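Local coordinates for hypothetical protein (Mus musculus, PDB 1VKB) that probably acts as a gamma-glutamylamine cyclotransferase, releasing 5-oxoproline from gamma-glutamyl amines, at residues A[15-20]-A[46-51]. Residues are numbered along the deposited sequence; the frame is centred on the assembly and turned at random. Where two conformers were deposited one is given.
With FMT (formic acid), chain C.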
ATOM      1  N   HIS A  15     -11.082  -5.130  -5.393  1.00 13.66           N
ATOM      2  CA  HIS A  15     -10.721  -3.977  -4.604  1.00 12.22           C
ATOM      3  C   HIS A  15      -9.335  -4.134  -4.012  1.00 14.53           C
ATOM      4  O   HIS A  15      -9.008  -5.202  -3.502  1.00 14.27           O
ATOM      5  CB  HIS A  15     -11.724  -3.737  -3.481  1.00 12.95           C
ATOM      6  CG  HIS A  15     -13.026  -3.138  -3.955  1.00 20.01           C
ATOM      7  ND1 HIS A  15     -14.258  -3.660  -3.624  1.00 26.03           N
ATOM      8  CD2 HIS A  15     -13.274  -2.083  -4.762  1.00 18.60           C
ATOM      9  CE1 HIS A  15     -15.214  -2.940  -4.195  1.00 21.91           C
ATOM     10  NE2 HIS A  15     -14.640  -1.979  -4.900  1.00 22.31           N
ATOM     11  N   ILE A  16      -8.538  -3.073  -4.119  1.00 14.96           N
ATOM     12  CA  ILE A  16      -7.258  -2.974  -3.459  1.00 14.88           C
ATOM     13  C   ILE A  16      -7.195  -1.717  -2.636  1.00 15.02           C
ATOM     14  O   ILE A  16      -7.923  -0.743  -2.897  1.00 15.55           O
ATOM     15  CB  ILE A  16      -6.068  -3.022  -4.460  1.00 16.71           C
ATOM     16  CG1 ILE A  16      -5.953  -1.740  -5.334  1.00 16.89           C
ATOM     17  CG2 ILE A  16      -6.113  -4.292  -5.364  1.00 17.58           C
ATOM     18  CD1 ILE A  16      -4.657  -1.739  -6.075  1.00 19.25           C
ATOM     19  N   PHE A  17      -6.311  -1.735  -1.649  1.00 13.53           N
ATOM     20  CA  PHE A  17      -6.076  -0.600  -0.778  1.00 14.13           C
ATOM     21  C   PHE A  17      -4.573  -0.344  -0.792  1.00 15.71           C
ATOM     22  O   PHE A  17      -3.797  -1.220  -0.477  1.00 15.49           O
ATOM     23  CB  PHE A  17      -6.553  -0.944   0.608  1.00 13.39           C
ATOM     24  CG  PHE A  17      -6.222   0.066   1.672  1.00 13.80           C
ATOM     25  CD1 PHE A  17      -7.018   1.180   1.873  1.00 19.57           C
ATOM     26  CD2 PHE A  17      -5.170  -0.159   2.528  1.00 16.77           C
ATOM     27  CE1 PHE A  17      -6.723   2.069   2.916  1.00 16.16           C
ATOM     28  CE2 PHE A  17      -4.893   0.730   3.552  1.00 18.45           C
ATOM     29  CZ  PHE A  17      -5.672   1.807   3.746  1.00 16.08           C
ATOM     30  N   VAL A  18      -4.217   0.854  -1.220  1.00 14.85           N
ATOM     31  CA  VAL A  18      -2.836   1.312  -1.322  1.00 13.88           C
ATOM     32  C   VAL A  18      -2.566   2.398  -0.286  1.00 14.85           C
ATOM     33  O   VAL A  18      -3.375   3.311  -0.057  1.00 14.75           O
ATOM     34  CB  VAL A  18      -2.454   1.737  -2.752  1.00 14.72           C
ATOM     35  CG1 VAL A  18      -2.587   0.527  -3.683  1.00 16.31           C
ATOM     36  CG2 VAL A  18      -3.224   2.912  -3.254  1.00 14.86           C
ATOM     37  N   TYR A  19      -1.430   2.250   0.368  1.00 15.11           N
ATOM     38  CA  TYR A  19      -1.049   3.112   1.495  1.00 14.82           C
ATOM     39  C   TYR A  19       0.264   3.831   1.237  1.00 16.41           C
ATOM     40  O   TYR A  19       0.609   4.723   1.989  1.00 15.30           O
ATOM     41  CB  TYR A  19      -0.915   2.283   2.781  1.00 15.88           C
ATOM     42  CG  TYR A  19       0.078   1.162   2.641  1.00 11.27           C
ATOM     43  CD1 TYR A  19       1.437   1.380   2.838  1.00 14.91           C
ATOM     44  CD2 TYR A  19      -0.352  -0.120   2.310  1.00 14.66           C
ATOM     45  CE1 TYR A  19       2.335   0.359   2.659  1.00 13.53           C
ATOM     46  CE2 TYR A  19       0.528  -1.121   2.109  1.00 14.72           C
ATOM     47  CZ  TYR A  19       1.895  -0.877   2.300  1.00 14.36           C
ATOM     48  OH  TYR A  19       2.818  -1.889   2.144  1.00 15.84           O
ATOM     49  N   GLY A  20       1.019   3.399   0.219  1.00 14.76           N
ATOM     50  CA  GLY A  20       2.356   3.880   0.035  1.00 15.37           C
ATOM     51  C   GLY A  20       2.560   4.690  -1.212  1.00 13.80           C
ATOM     52  O   GLY A  20       1.862   5.687  -1.501  1.00 14.58           O
ATOM     53  N   GLY A  46      -9.772   5.215   2.959  1.00 18.94           N
ATOM     54  CA  GLY A  46     -10.061   4.292   4.050  1.00 20.55           C
ATOM     55  C   GLY A  46      -8.927   4.163   5.048  1.00 17.14           C
ATOM     56  O   GLY A  46      -7.863   4.785   4.879  1.00 14.95           O
ATOM     57  N   CYS A  47      -9.184   3.432   6.129  1.00 18.05           N
ATOM     58  CA  CYS A  47      -8.129   3.047   7.096  1.00 19.22           C
ATOM     59  C   CYS A  47      -8.313   1.586   7.411  1.00 19.68           C
ATOM     60  O   CYS A  47      -9.443   1.084   7.435  1.00 19.12           O
ATOM     61  CB  CYS A  47      -8.411   3.821   8.430  0.50 21.75           C
ATOM     62  SG  CYS A  47      -6.992   4.139   9.498  0.50 27.78           S
ATOM     63  N   THR A  48      -7.227   0.886   7.668  1.00 18.31           N
ATOM     64  CA  THR A  48      -7.348  -0.522   7.990  1.00 15.06           C
ATOM     65  C   THR A  48      -8.149  -0.654   9.261  1.00 17.38           C
ATOM     66  O   THR A  48      -8.054   0.194  10.159  1.00 17.15           O
ATOM     67  CB  THR A  48      -5.966  -1.178   8.122  1.00 16.16           C
ATOM     68  OG1 THR A  48      -5.131  -0.487   9.079  1.00 16.49           O
ATOM     69  CG2 THR A  48      -5.269  -1.088   6.809  1.00 17.57           C
ATOM     70  N   VAL A  49      -8.989  -1.665   9.338  1.00 16.45           N
ATOM     71  CA  VAL A  49      -9.730  -1.921  10.582  1.00 15.82           C
ATOM     72  C   VAL A  49      -8.793  -2.414  11.672  1.00 16.68           C
ATOM     73  O   VAL A  49      -8.839  -1.929  12.802  1.00 17.08           O
ATOM     74  CB  VAL A  49     -10.926  -2.894  10.348  1.00 18.66           C
ATOM     75  CG1 VAL A  49     -11.492  -3.384  11.652  1.00 21.67           C
ATOM     76  CG2 VAL A  49     -12.003  -2.196   9.475  1.00 19.86           C
ATOM     77  N   GLU A  50      -7.946  -3.370  11.331  1.00 15.15           N
ATOM     78  CA  GLU A  50      -6.874  -3.823  12.207  1.00 18.49           C
ATOM     79  C   GLU A  50      -5.703  -2.841  12.170  1.00 19.51           C
ATOM     80  O   GLU A  50      -5.505  -2.135  11.179  1.00 16.06           O
ATOM     81  CB  GLU A  50      -6.415  -5.221  11.803  1.00 17.83           C
ATOM     82  CG  GLU A  50      -5.315  -5.785  12.703  1.00 24.16           C
ATOM     83  CD  GLU A  50      -5.696  -5.908  14.182  1.00 28.08           C
ATOM     84  OE1 GLU A  50      -5.610  -4.894  14.959  1.00 26.28           O
ATOM     85  OE2 GLU A  50      -6.040  -7.065  14.568  1.00 32.46           O
ATOM     86  N   SER A  51      -4.949  -2.764  13.265  1.00 17.82           N
ATOM     87  CA  SER A  51      -3.730  -1.916  13.269  1.00 17.50           C
ATOM     88  C   SER A  51      -2.549  -2.720  12.738  1.00 15.27           C
ATOM     89  O   SER A  51      -2.433  -3.924  13.016  1.00 14.90           O
ATOM     90  CB  SER A  51      -3.459  -1.347  14.642  0.65 18.92           C
ATOM     91  OG  SER A  51      -3.284  -2.375  15.553  0.65 23.81           O
TER
HETATM   92  C   FMT C 151       1.304   0.547  -1.596  1.00 23.38           C
HETATM   93  O1  FMT C 151       0.234   0.317  -0.991  1.00 14.11           O
HETATM   94  O2  FMT C 151       1.712   1.626  -2.099  1.00 18.95           O
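Strands 15-18 and 46-48 lie nearly perpendicular (83°), their axes 8.7 Å apart at the closest, and Phe17 bridges them to Gly46 and Thr48 across the interior of the gamma-glutamyl cyclotransferase-like barrel. The strands are not paired with each other; both hydrogen-bond to strand 76-82, and the contact between them rests on one ring. With CG anti to the backbone N (chi1 173°), Phe17 carries its ring toward the backbone of Gly46. There Gly46 O meets the ring edge in plane, 3.5 Å from Phe17 CE1, so the partly positive rim faces a carbonyl oxygen. At the other epsilon carbon, Phe17 CE2 lies 3.7 Å from the methyl CG2 of Thr48, which comes in obliquely, the two side chains crossing at about a right angle. Val107, Cys124 and Val126 add to the packing around this phenylalanine. Next door, the CA-CB bond of Cys47 turns away from Phe17, and its sulfur is in the disulfide with Cys74. Just after strand 15-18, Tyr19 N and, more weakly, Gly20 N hydrogen-bond a formic acid molecule, probably from the crystallisation liquor, in the Tyr-Gly loop that, as in related cyclotransferases, probably lines the substrate pocket. Thr48 turns its hydroxyl from the ring to the backbone: OG1 bonds Val75 N and also donates to Glu50 O at 2.7 Å, almost in line with that carbonyl (177°).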